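Local coordinates for protein probable FAD-dependent oxidoreductase PA4991 (Pseudomonas aeruginosa PAO1, PDB 5EZ7) that binds one FAD per subunit and probably works as an FAD-dependent oxidoreductase of the DAO family, its physiological substrate being unknown, at residues W21-A24 with R25-A29; A73-P76 with R77-R80; L333-G337 with R338-G342; P344-L347 with A348-P351; A350-F353 with A354-V357. All coordinates share one frame; numbering follows the deposited sequence.

Interaction 1. Residues W21-A24 with R25-A29; sequences WLNA and RLRRA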
# COMPACT_ATOMS: atom_id res chain seq x y z
N TRP A 21 -0.59 9.43 1.75
CA TRP A 21 -2.00 9.67 2.00
C TRP A 21 -2.06 10.65 3.11
O TRP A 21 -2.70 11.66 2.98
CB TRP A 21 -2.76 8.39 2.37
CG TRP A 21 -4.22 8.61 2.48
CD1 TRP A 21 -4.87 9.25 3.48
CD2 TRP A 21 -5.23 8.22 1.54
NE1 TRP A 21 -6.22 9.29 3.22
CE2 TRP A 21 -6.46 8.64 2.05
CE3 TRP A 21 -5.20 7.56 0.30
CZ2 TRP A 21 -7.66 8.43 1.37
CZ3 TRP A 21 -6.39 7.33 -0.36
CH2 TRP A 21 -7.61 7.76 0.18
N LEU A 22 -1.35 10.37 4.19
CA LEU A 22 -1.27 11.31 5.33
C LEU A 22 -0.80 12.67 4.88
O LEU A 22 -1.33 13.68 5.30
CB LEU A 22 -0.30 10.80 6.39
CG LEU A 22 0.08 11.76 7.55
CD1 LEU A 22 -1.15 12.07 8.41
CD2 LEU A 22 1.22 11.17 8.39
N ASN A 23 0.23 12.69 4.06
CA ASN A 23 0.73 13.99 3.58
C ASN A 23 -0.38 14.76 2.88
O ASN A 23 -0.55 15.95 3.09
CB ASN A 23 1.92 13.78 2.65
CG ASN A 23 2.66 15.07 2.32
OD1 ASN A 23 2.98 15.86 3.21
ND2 ASN A 23 2.98 15.27 1.04
N ALA A 24 -1.15 14.08 2.05
CA ALA A 24 -2.18 14.74 1.30
C ALA A 24 -3.30 15.30 2.22
O ALA A 24 -3.76 16.41 2.01
CB ALA A 24 -2.73 13.79 0.27
N ARG A 25 -3.72 14.51 3.19
CA ARG A 25 -4.65 14.95 4.21
C ARG A 25 -4.19 16.21 4.99
O ARG A 25 -4.97 17.16 5.19
CB ARG A 25 -4.91 13.79 5.20
CG ARG A 25 -5.82 12.69 4.62
CD ARG A 25 -7.33 12.98 4.77
NE ARG A 25 -7.64 12.99 6.21
CZ ARG A 25 -7.79 11.89 6.98
NH1 ARG A 25 -7.76 10.63 6.49
NH2 ARG A 25 -7.99 12.06 8.27
N LEU A 26 -2.92 16.20 5.41
CA LEU A 26 -2.38 17.28 6.21
C LEU A 26 -2.33 18.60 5.44
O LEU A 26 -2.82 19.66 5.95
CB LEU A 26 -1.01 16.92 6.77
CG LEU A 26 -1.04 15.87 7.89
CD1 LEU A 26 0.35 15.46 8.31
CD2 LEU A 26 -1.82 16.29 9.14
N ARG A 27 -1.80 18.54 4.22
CA ARG A 27 -1.78 19.68 3.32
C ARG A 27 -3.17 20.21 3.04
O ARG A 27 -3.38 21.41 2.98
CB ARG A 27 -1.21 19.27 2.01
CG ARG A 27 0.27 19.05 2.08
CD ARG A 27 0.77 18.67 0.68
NE ARG A 27 0.99 19.84 -0.15
CZ ARG A 27 1.96 20.72 0.07
NH1 ARG A 27 2.80 20.59 1.10
NH2 ARG A 27 2.12 21.72 -0.75
N ARG A 28 -4.11 19.30 2.87
CA ARG A 28 -5.49 19.70 2.65
C ARG A 28 -6.05 20.41 3.86
O ARG A 28 -6.78 21.37 3.72
CB ARG A 28 -6.34 18.48 2.34
CG ARG A 28 -7.65 18.84 1.70
CD ARG A 28 -8.47 17.58 1.50
NE ARG A 28 -9.85 17.90 1.16
CZ ARG A 28 -10.54 17.44 0.11
NH1 ARG A 28 -11.81 17.82 -0.05
NH2 ARG A 28 -9.99 16.63 -0.79
N ALA A 29 -5.70 19.94 5.06
CA ALA A 29 -6.12 20.58 6.29
C ALA A 29 -5.34 21.88 6.59
O ALA A 29 -5.54 22.45 7.66
CB ALA A 29 -6.03 19.59 7.46
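Side chains four residues apart pack along helix 17-28, Trp21 with Arg25, Leu22 with Leu26 and Asn23 with Arg27, in the helix of the beta-alpha-beta unit that begins with strand 10-13 and ends with strand 33-37. The main chain is regular: Arg25 N donates to Trp21 O at 3.0 Å, almost straight at 171°, and Leu26, Arg27 and Arg28 follow suit on Leu22, Asn23 and Ala24. Arg25 leaves the helix with CG next to its own N (chi1 -75°), then folds twice, at chi2 and chi3. This brings Arg25 CG within 3.7 Å of Trp21 NE1 and puts Arg25 NH1 at the edge of the indole, in its plane, with the guanidinium plane perpendicular to the ring. The cation thus sits beside the ring, and its charge is answered by salt bridges to Asp355 and Glu88. Leu22 and Leu26 meet through methyl groups, Leu22 CD1 to Leu26 CD1 at 3.7 Å. On another side Asn23 ND2 lies 4.1 Å from Arg27 CD, while OD1 and ND2 of Asn23 are hydrogen-bonded to Thr33 and Ser171. Leu22 and Leu26 reach strand 10-13 through Ile12 and Ile10, and helix 350-364 through Val357 and Leu361; Ala24 rests on Leu167 of helix 157-168, and the ring of Trp21 meets that of Trp79 in helix 75-82.

Interaction 2. Residues A73-P76 with R77-R80; sequences ADMP and RRWR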
# COMPACT_ATOMS: atom_id res chain seq x y z
N ALA A 73 -14.17 -1.99 7.61
CA ALA A 73 -15.51 -2.12 6.97
C ALA A 73 -15.96 -0.88 6.18
O ALA A 73 -16.68 -0.97 5.17
CB ALA A 73 -16.56 -2.46 8.02
N ASP A 74 -15.51 0.27 6.65
CA ASP A 74 -15.82 1.55 6.03
C ASP A 74 -14.83 1.97 4.91
O ASP A 74 -15.03 2.99 4.27
CB ASP A 74 -15.87 2.61 7.13
CG ASP A 74 -16.69 3.81 6.74
OD1 ASP A 74 -17.87 3.62 6.34
OD2 ASP A 74 -16.16 4.94 6.81
N MET A 75 -13.78 1.18 4.65
CA MET A 75 -12.73 1.60 3.71
C MET A 75 -13.23 1.68 2.25
O MET A 75 -13.09 2.73 1.65
CB MET A 75 -11.46 0.77 3.87
CG MET A 75 -10.63 1.11 5.12
SD MET A 75 -10.13 2.86 5.37
CE MET A 75 -11.19 3.30 6.73
N PRO A 76 -13.88 0.63 1.71
CA PRO A 76 -14.36 0.79 0.31
C PRO A 76 -15.23 2.03 0.08
O PRO A 76 -15.03 2.73 -0.90
CB PRO A 76 -15.14 -0.52 0.03
CG PRO A 76 -14.69 -1.48 1.09
CD PRO A 76 -14.36 -0.63 2.30
N ARG A 77 -16.15 2.35 0.99
CA ARG A 77 -16.93 3.59 0.84
C ARG A 77 -16.00 4.82 0.83
O ARG A 77 -16.05 5.66 -0.06
CB ARG A 77 -17.97 3.70 1.95
CG ARG A 77 -18.89 4.91 1.86
CD ARG A 77 -19.71 5.09 3.15
NE ARG A 77 -18.87 5.38 4.32
CZ ARG A 77 -18.34 6.58 4.61
NH1 ARG A 77 -18.55 7.62 3.82
NH2 ARG A 77 -17.57 6.74 5.69
N ARG A 78 -15.14 4.92 1.83
CA ARG A 78 -14.22 6.05 1.89
C ARG A 78 -13.31 6.24 0.65
O ARG A 78 -13.17 7.34 0.17
CB ARG A 78 -13.42 5.99 3.18
CG ARG A 78 -14.30 6.35 4.39
CD ARG A 78 -13.56 6.35 5.71
NE ARG A 78 -12.52 7.36 5.78
CZ ARG A 78 -11.68 7.50 6.80
NH1 ARG A 78 -11.77 6.68 7.86
NH2 ARG A 78 -10.74 8.45 6.77
N TRP A 79 -12.76 5.16 0.10
CA TRP A 79 -11.91 5.25 -1.08
C TRP A 79 -12.70 5.59 -2.32
O TRP A 79 -12.26 6.41 -3.13
CB TRP A 79 -11.18 3.94 -1.32
CG TRP A 79 -10.09 3.68 -0.38
CD1 TRP A 79 -10.21 3.31 0.89
CD2 TRP A 79 -8.71 3.72 -0.65
NE1 TRP A 79 -8.99 3.12 1.45
CE2 TRP A 79 -8.04 3.37 0.52
CE3 TRP A 79 -7.95 4.04 -1.78
CZ2 TRP A 79 -6.67 3.32 0.62
CZ3 TRP A 79 -6.57 3.97 -1.69
CH2 TRP A 79 -5.95 3.60 -0.50
N ARG A 80 -13.88 4.99 -2.45
CA ARG A 80 -14.84 5.35 -3.50
C ARG A 80 -15.15 6.84 -3.50
O ARG A 80 -15.00 7.51 -4.52
CB ARG A 80 -16.14 4.52 -3.35
CG ARG A 80 -17.28 4.86 -4.33
CD ARG A 80 -17.16 4.16 -5.67
NE ARG A 80 -17.37 2.72 -5.55
CZ ARG A 80 -17.28 1.84 -6.55
NH1 ARG A 80 -17.00 2.21 -7.81
NH2 ARG A 80 -17.47 0.54 -6.29
O HOH W 1 -17.57 0.65 3.19
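Met75 and Trp79 make up the buried, closely packed side of this first turn of helix 75-82, whereas Asp74 and Arg77 pair on its more exposed side. On the inner side Trp79 has CG next to its own N (chi1 -73°), which brings the indole edge back against the preceding turn, with Met75 O in the ring plane, 3.0 Å from Trp79 CD1. The same carbonyl accepts the backbone bond from Trp79 N at 2.9 Å. The Met75 sulfur reaches the same rim, 4.1 Å from Trp79 NE1 and 81° off the normal of the five-membered ring, as an edge-on Met-aromatic contact. Trp79 NE1 itself donates to Ala348 O. The Met75 chain runs alongside Arg78, its CE 3.6 Å from Arg78 NH1.

On the more exposed side the contact is polar. Arg77 holds the carboxylate of Asp74 side-on: Arg77 NE donates to Asp74 OD1 at 2.9 Å, close to the guanidinium plane, and Arg77 NH2 to the syn lone pair of Asp74 OD2 at 2.5 Å, a short and bent bond (141°). The two flat groups are turned against each other, so the pairing is twisted. A water bridges Ala73 O and Arg77 N. Arg78 passes Asp74 with its aliphatic part, Arg78 CD 3.2 Å from Asp74 OD2, and carries its charge on to Asp355 and Glu88. An i to i+3 salt bridge at a helix start is thus combined with an i to i+4 Met-aromatic pair, whose tryptophan packs on Leu347 of the FAD site.

Interaction 3. Residues L333-G337 with R338-G342; sequences LAEQG and RLLVG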
# COMPACT_ATOMS: atom_id res chain seq x y z
N LEU A 333 -0.50 3.00 15.37
CA LEU A 333 0.29 4.18 15.64
C LEU A 333 0.78 4.19 17.07
O LEU A 333 0.04 3.84 17.96
CB LEU A 333 -0.53 5.43 15.40
CG LEU A 333 0.18 6.79 15.48
CD1 LEU A 333 1.32 6.93 14.52
CD2 LEU A 333 -0.84 7.87 15.18
N ALA A 334 2.02 4.62 17.26
CA ALA A 334 2.60 4.87 18.55
C ALA A 334 3.34 6.21 18.58
O ALA A 334 3.68 6.77 17.52
CB ALA A 334 3.56 3.76 18.87
N GLU A 335 3.64 6.69 19.78
CA GLU A 335 4.43 7.90 19.95
C GLU A 335 5.37 7.88 21.11
O GLU A 335 5.12 7.24 22.05
CB GLU A 335 3.52 9.10 20.14
CG GLU A 335 2.30 8.82 20.98
CD GLU A 335 1.45 10.06 21.18
OE1 GLU A 335 1.98 11.21 21.28
OE2 GLU A 335 0.23 9.87 21.27
N GLN A 336 6.46 8.62 20.98
CA GLN A 336 7.37 8.94 22.06
C GLN A 336 7.74 10.44 21.85
O GLN A 336 8.36 10.82 20.86
CB GLN A 336 8.58 8.00 22.01
CG GLN A 336 9.76 8.36 22.92
CD GLN A 336 9.59 7.95 24.39
OE1 GLN A 336 9.56 6.76 24.69
NE2 GLN A 336 9.52 8.93 25.32
N GLY A 337 7.30 11.30 22.77
CA GLY A 337 7.54 12.72 22.65
C GLY A 337 6.89 13.23 21.37
O GLY A 337 5.72 12.98 21.13
N ARG A 338 7.69 13.86 20.52
CA ARG A 338 7.18 14.45 19.28
C ARG A 338 7.26 13.50 18.07
O ARG A 338 7.06 13.92 16.93
CB ARG A 338 7.95 15.72 18.98
CG ARG A 338 8.38 16.42 20.25
CD ARG A 338 8.30 17.89 20.19
NE ARG A 338 8.96 18.45 19.03
CZ ARG A 338 9.01 19.75 18.79
NH1 ARG A 338 8.45 20.58 19.68
NH2 ARG A 338 9.60 20.22 17.69
N LEU A 339 7.57 12.23 18.36
CA LEU A 339 7.75 11.23 17.33
C LEU A 339 6.50 10.40 17.26
O LEU A 339 5.96 9.97 18.30
CB LEU A 339 8.93 10.35 17.65
CG LEU A 339 9.19 9.27 16.59
CD1 LEU A 339 9.86 9.87 15.36
CD2 LEU A 339 10.05 8.17 17.20
N LEU A 340 6.03 10.21 16.04
CA LEU A 340 4.87 9.38 15.77
C LEU A 340 5.35 8.37 14.78
O LEU A 340 6.12 8.70 13.93
CB LEU A 340 3.73 10.20 15.18
CG LEU A 340 3.03 11.14 16.18
CD1 LEU A 340 2.33 12.27 15.48
CD2 LEU A 340 2.01 10.42 17.05
N VAL A 341 4.92 7.13 14.90
CA VAL A 341 5.45 6.07 14.09
C VAL A 341 4.43 4.95 13.92
O VAL A 341 3.76 4.53 14.90
CB VAL A 341 6.74 5.49 14.75
CG1 VAL A 341 6.51 5.12 16.24
CG2 VAL A 341 7.27 4.30 13.97
N GLY A 342 4.35 4.41 12.71
CA GLY A 342 3.47 3.29 12.53
C GLY A 342 3.41 2.67 11.19
O GLY A 342 4.23 2.94 10.32
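Ala334 O is approached by two groups of the opposite strand: Val341 N donates to it at 2.9 Å, and Leu340 CA brings a C-H to 3.4 Å. Ala334 N returns a bond to Val341 O, also at 2.9 Å, so Ala334 and Val341 form an antiparallel hydrogen-bonded pair. Gln336 and Leu339 make the next such pair, while Leu333 with Gly342 and Glu335 with Leu340 are non-hydrogen-bonded ones. The strands are twisted, their directions 153° apart.

Side chains divide between two faces. On the face of Leu333, Glu335 and Leu340, the chain of Leu333 runs with CG anti to N (chi1 -173°), which carries CD1 toward the partner strand, to 3.4 Å from Val341 O and 4.1 Å from Leu340 CB. Glu335 and Leu340 lie side by side and point the same way; Glu335 CB touches Leu340 CD2 at 3.7 Å, and the carboxylate continues to Arg360. Leu333 packs further on Phe353 and Val357 of helix 350-364. The other face has Ala334 against Val341, Ala334 CB to Val341 CG1 at 4.2 Å, with Leu339 and Val341 reaching Leu214 of helix 210-216.

Gly337, with phi +61°, and Arg338 take the corners of the turn, and Arg338 pairs with Glu186. This is a beta hairpin with a two-residue type II' turn, at the edge of the mixed sheet that carries the Rossmann-type FAD-binding strands: strand 339-343 bonds to strand 201-204 on its far side, and strand 332-336 is outermost within the chain.

Interaction 4. Residues P344-L347 with A348-P351; sequences PTKL and ALAP. With FAD (flavin-adenine dinucleotide), chain B.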
# COMPACT_ATOMS: atom_id res chain seq x y z
N PRO A 344 0.22 0.91 8.41
CA PRO A 344 -1.20 0.78 8.09
C PRO A 344 -1.72 -0.63 8.23
O PRO A 344 -2.88 -0.79 8.52
CB PRO A 344 -1.28 1.28 6.65
CG PRO A 344 0.05 1.01 6.08
CD PRO A 344 1.03 1.16 7.21
N THR A 345 -0.87 -1.63 8.03
CA THR A 345 -1.21 -3.06 8.03
C THR A 345 -1.82 -3.51 6.70
O THR A 345 -1.48 -4.59 6.20
CB THR A 345 -2.04 -3.56 9.26
OG1 THR A 345 -3.40 -3.13 9.17
CG2 THR A 345 -1.41 -3.08 10.59
N LYS A 346 -2.69 -2.68 6.13
CA LYS A 346 -3.23 -2.87 4.79
C LYS A 346 -3.16 -1.56 4.06
O LYS A 346 -3.19 -0.52 4.66
CB LYS A 346 -4.65 -3.41 4.88
CG LYS A 346 -4.62 -4.91 5.03
CD LYS A 346 -5.86 -5.50 5.66
CE LYS A 346 -5.78 -7.04 5.62
NZ LYS A 346 -7.14 -7.63 5.38
N LEU A 347 -3.02 -1.60 2.75
CA LEU A 347 -3.08 -0.43 1.95
C LEU A 347 -4.44 0.24 2.08
O LEU A 347 -4.54 1.46 2.09
CB LEU A 347 -2.84 -0.80 0.51
CG LEU A 347 -2.94 0.35 -0.51
CD1 LEU A 347 -1.77 0.32 -1.43
CD2 LEU A 347 -4.20 0.24 -1.33
N ALA A 348 -5.48 -0.59 2.11
CA ALA A 348 -6.85 -0.22 2.39
C ALA A 348 -7.02 0.73 3.56
O ALA A 348 -7.89 1.59 3.52
CB ALA A 348 -7.66 -1.48 2.67
N LEU A 349 -6.21 0.52 4.60
CA LEU A 349 -6.29 1.21 5.90
C LEU A 349 -5.40 2.47 6.00
O LEU A 349 -5.21 3.03 7.09
CB LEU A 349 -5.93 0.19 7.00
CG LEU A 349 -6.99 -0.85 7.40
CD1 LEU A 349 -6.40 -1.93 8.32
CD2 LEU A 349 -8.13 -0.20 8.13
N ALA A 350 -4.84 2.91 4.88
CA ALA A 350 -4.04 4.12 4.90
C ALA A 350 -4.85 5.32 5.38
O ALA A 350 -4.33 6.12 6.12
CB ALA A 350 -3.43 4.41 3.56
N PRO A 351 -6.14 5.44 4.99
CA PRO A 351 -6.91 6.55 5.54
C PRO A 351 -7.17 6.49 7.08
O PRO A 351 -7.45 7.51 7.70
CB PRO A 351 -8.24 6.49 4.75
CG PRO A 351 -8.03 5.53 3.64
CD PRO A 351 -6.95 4.61 4.09
PA FAD B . 5.70 1.02 2.10
O1A FAD B . 4.85 0.99 0.87
O2A FAD B . 6.69 -0.08 2.36
O5B FAD B . 6.44 2.42 2.10
C5B FAD B . 7.51 2.72 2.97
C4B FAD B . 8.35 3.75 2.26
O4B FAD B . 9.35 4.25 3.17
C3B FAD B . 9.06 3.16 1.04
O3B FAD B . 8.74 3.91 -0.14
C2B FAD B . 10.53 3.25 1.40
O2B FAD B . 11.41 3.48 0.31
C1B FAD B . 10.55 4.38 2.43
N9A FAD B . 11.68 4.30 3.36
C8A FAD B . 12.13 3.19 3.98
N7A FAD B . 13.18 3.50 4.76
C5A FAD B . 13.41 4.81 4.65
C6A FAD B . 14.39 5.75 5.21
N6A FAD B . 15.32 5.29 6.06
N1A FAD B . 14.31 7.05 4.86
C2A FAD B . 13.37 7.48 4.00
N3A FAD B . 12.44 6.68 3.44
C4A FAD B . 12.42 5.35 3.73
N1 FAD B . -3.17 -4.25 1.31
C2 FAD B . -4.43 -4.10 0.87
O2 FAD B . -5.21 -3.35 1.50
N3 FAD B . -4.89 -4.74 -0.22
C4 FAD B . -4.13 -5.56 -0.94
O4 FAD B . -4.57 -6.13 -1.95
C4X FAD B . -2.74 -5.77 -0.52
N5 FAD B . -1.92 -6.59 -1.20
C5X FAD B . -0.64 -6.76 -0.81
C6 FAD B . 0.18 -7.61 -1.56
C7 FAD B . 1.49 -7.81 -1.20
C7M FAD B . 2.36 -8.71 -2.03
C8 FAD B . 2.05 -7.10 -0.02
C8M FAD B . 3.49 -7.27 0.42
C9 FAD B . 1.23 -6.27 0.72
C9A FAD B . -0.11 -6.06 0.38
N10 FAD B . -0.97 -5.21 1.12
C10 FAD B . -2.29 -5.03 0.68
C1' FAD B . -0.51 -4.47 2.28
C2' FAD B . 0.05 -3.14 1.80
O2' FAD B . 0.88 -3.30 0.64
C3' FAD B . 0.82 -2.44 2.91
O3' FAD B . 0.05 -2.53 4.13
C4' FAD B . 1.06 -0.97 2.57
O4' FAD B . 1.36 -0.79 1.19
C5' FAD B . 2.21 -0.40 3.38
O5' FAD B . 2.29 1.02 3.14
P FAD B . 3.49 1.84 3.79
O1P FAD B . 3.53 3.21 3.14
O2P FAD B . 3.34 1.71 5.26
O3P FAD B . 4.78 0.96 3.41
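Residues 344-351 turn from an irregular loop into helix 350-364 through two backbone bonds, Leu349 N to Lys346 O and Ala350 N to Leu347 O, both 3.2 Å and both with the donor well above the carbonyl plane. The side chain of Leu349 folds back over the loop: its CB lies 3.5 Å from Pro344 O, and CD1 comes to 3.3 Å from Thr345 OG1, the two side chains crossing at a slant. The Thr345 hydroxyl, placed between the backbone N and the carbonyl carbon (chi1 74°), is also bonded to Pro344 O, at a distance modelled as very short. The turn presents the amides of Leu347 and Ala348 to the flavin, a common way for flavoproteins to hold the pyrimidine end of the isoalloxazine at the start of a helix. Leu347 N donates to FAD N1 at 3.0 Å, and Ala348 N to FAD O2 at 2.8 Å with an angle of 172°; both would probably stabilise negative charge at the N1-C2=O2 locus of the reduced flavin. Ala348 CB and Lys346 CB also approach FAD O2. Further along the cofactor, Pro344 CD lies 3.1 Å from FAD O2P, while Ala348 O accepts the indole N-H of Trp79.

Interaction 5. Residues A350-F353 with A354-V357; sequences APDF and ADRV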
# COMPACT_ATOMS: atom_id res chain seq x y z
N ALA A 350 -4.84 2.91 4.88
CA ALA A 350 -4.04 4.12 4.90
C ALA A 350 -4.85 5.32 5.38
O ALA A 350 -4.33 6.12 6.12
CB ALA A 350 -3.43 4.41 3.56
N PRO A 351 -6.14 5.44 4.99
CA PRO A 351 -6.91 6.55 5.54
C PRO A 351 -7.17 6.49 7.08
O PRO A 351 -7.45 7.51 7.70
CB PRO A 351 -8.24 6.49 4.75
CG PRO A 351 -8.03 5.53 3.64
CD PRO A 351 -6.95 4.61 4.09
N ASP A 352 -7.13 5.29 7.66
CA ASP A 352 -7.27 5.10 9.10
C ASP A 352 -5.96 5.51 9.78
O ASP A 352 -5.96 6.07 10.88
CB ASP A 352 -7.66 3.64 9.43
CG ASP A 352 -7.93 3.43 10.91
OD1 ASP A 352 -8.92 4.02 11.42
OD2 ASP A 352 -7.14 2.72 11.59
N PHE A 353 -4.84 5.26 9.11
CA PHE A 353 -3.52 5.69 9.62
C PHE A 353 -3.46 7.21 9.71
O PHE A 353 -3.14 7.73 10.77
CB PHE A 353 -2.38 5.12 8.78
CG PHE A 353 -1.01 5.58 9.21
CD1 PHE A 353 -0.37 5.01 10.30
CD2 PHE A 353 -0.34 6.57 8.50
CE1 PHE A 353 0.89 5.41 10.70
CE2 PHE A 353 0.94 6.98 8.89
CZ PHE A 353 1.54 6.41 9.99
N ALA A 354 -3.81 7.89 8.61
CA ALA A 354 -4.02 9.33 8.62
C ALA A 354 -4.95 9.82 9.74
O ALA A 354 -4.58 10.72 10.47
CB ALA A 354 -4.49 9.82 7.25
N ASP A 355 -6.14 9.24 9.89
CA ASP A 355 -7.08 9.63 11.00
C ASP A 355 -6.42 9.53 12.37
O ASP A 355 -6.66 10.38 13.21
CB ASP A 355 -8.32 8.73 11.07
CG ASP A 355 -9.23 8.86 9.85
OD1 ASP A 355 -9.25 9.92 9.20
OD2 ASP A 355 -9.94 7.86 9.54
N ARG A 356 -5.61 8.48 12.59
CA ARG A 356 -5.00 8.26 13.89
C ARG A 356 -3.95 9.31 14.16
O ARG A 356 -3.88 9.81 15.29
CB ARG A 356 -4.48 6.84 14.06
CG ARG A 356 -5.57 5.88 14.52
CD ARG A 356 -5.43 4.49 13.91
NE ARG A 356 -6.53 3.60 14.32
CZ ARG A 356 -6.56 2.89 15.46
NH1 ARG A 356 -5.55 2.94 16.33
NH2 ARG A 356 -7.62 2.12 15.75
N VAL A 357 -3.20 9.69 13.13
CA VAL A 357 -2.25 10.77 13.26
C VAL A 357 -2.98 12.11 13.50
O VAL A 357 -2.57 12.88 14.40
CB VAL A 357 -1.30 10.86 12.05
CG1 VAL A 357 -0.49 12.14 12.08
CG2 VAL A 357 -0.36 9.65 12.00
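Backbone bonds run regularly through this opening part of helix 350-364: Ala354 N reaches Ala350 O at 3.1 Å, nearly straight, and Asp355, Arg356 and Val357 bond in turn to Pro351, Asp352 and Phe353. Among ionic contacts, Asp352 and Arg356 form an i to i+4 salt bridge. Asp352 OD2 lies 2.9 Å from Arg356 NE, but the N-H angle of 123° makes the hydrogen bond weak, and the carboxylate and guanidinium planes stand 62° apart. Asp352 CG lies anti to N (chi1 -175°), which sends the carboxylate along the helix toward Arg356; its OD2 also accepts from Ala331 N. Asp355 OD2 is 4.4 Å from Asp352 OD1. Asp355 OD2 also sits 3.1 Å from Pro351 O. Neither approach is favourable in itself, and Asp355 is balanced by salt bridges to Arg25 and Arg78. The apolar contact is between Phe353 and Val357; Val357 CG2 lies over one face of the ring toward its rim, 4.3 Å from Phe353 CZ. Both also pack on Leu333 of strand 332-336. The salt bridges of the two arginines tie this helix to helices 17-28 and 75-82, and would be expected to keep Asp355 ionised despite the acidic neighbour.

In the fold
Interactions 1, 4 and 5 are largely buried, whereas interactions 2 and 3 each combine an inner face with an exposed edge. Helix 350-364 is the common element: interaction 4 leads into it, interaction 5 continues it through the shared Ala350 and Pro351, and the other three contacts pack against it. Interactions 1 and 2 join it through tryptophans and arginines, the salt bridges converging on Asp355. Interaction 3 meets it mainly by packing of Leu333 and Gly342, with a salt bridge from Glu335 to Arg360. The chemistry follows position: cofactor-directed amides in interaction 4, charge pairs within and between helices in 1, 2 and 5, and strand pairing in 3, about 13 Å at nearest atoms from interaction 2.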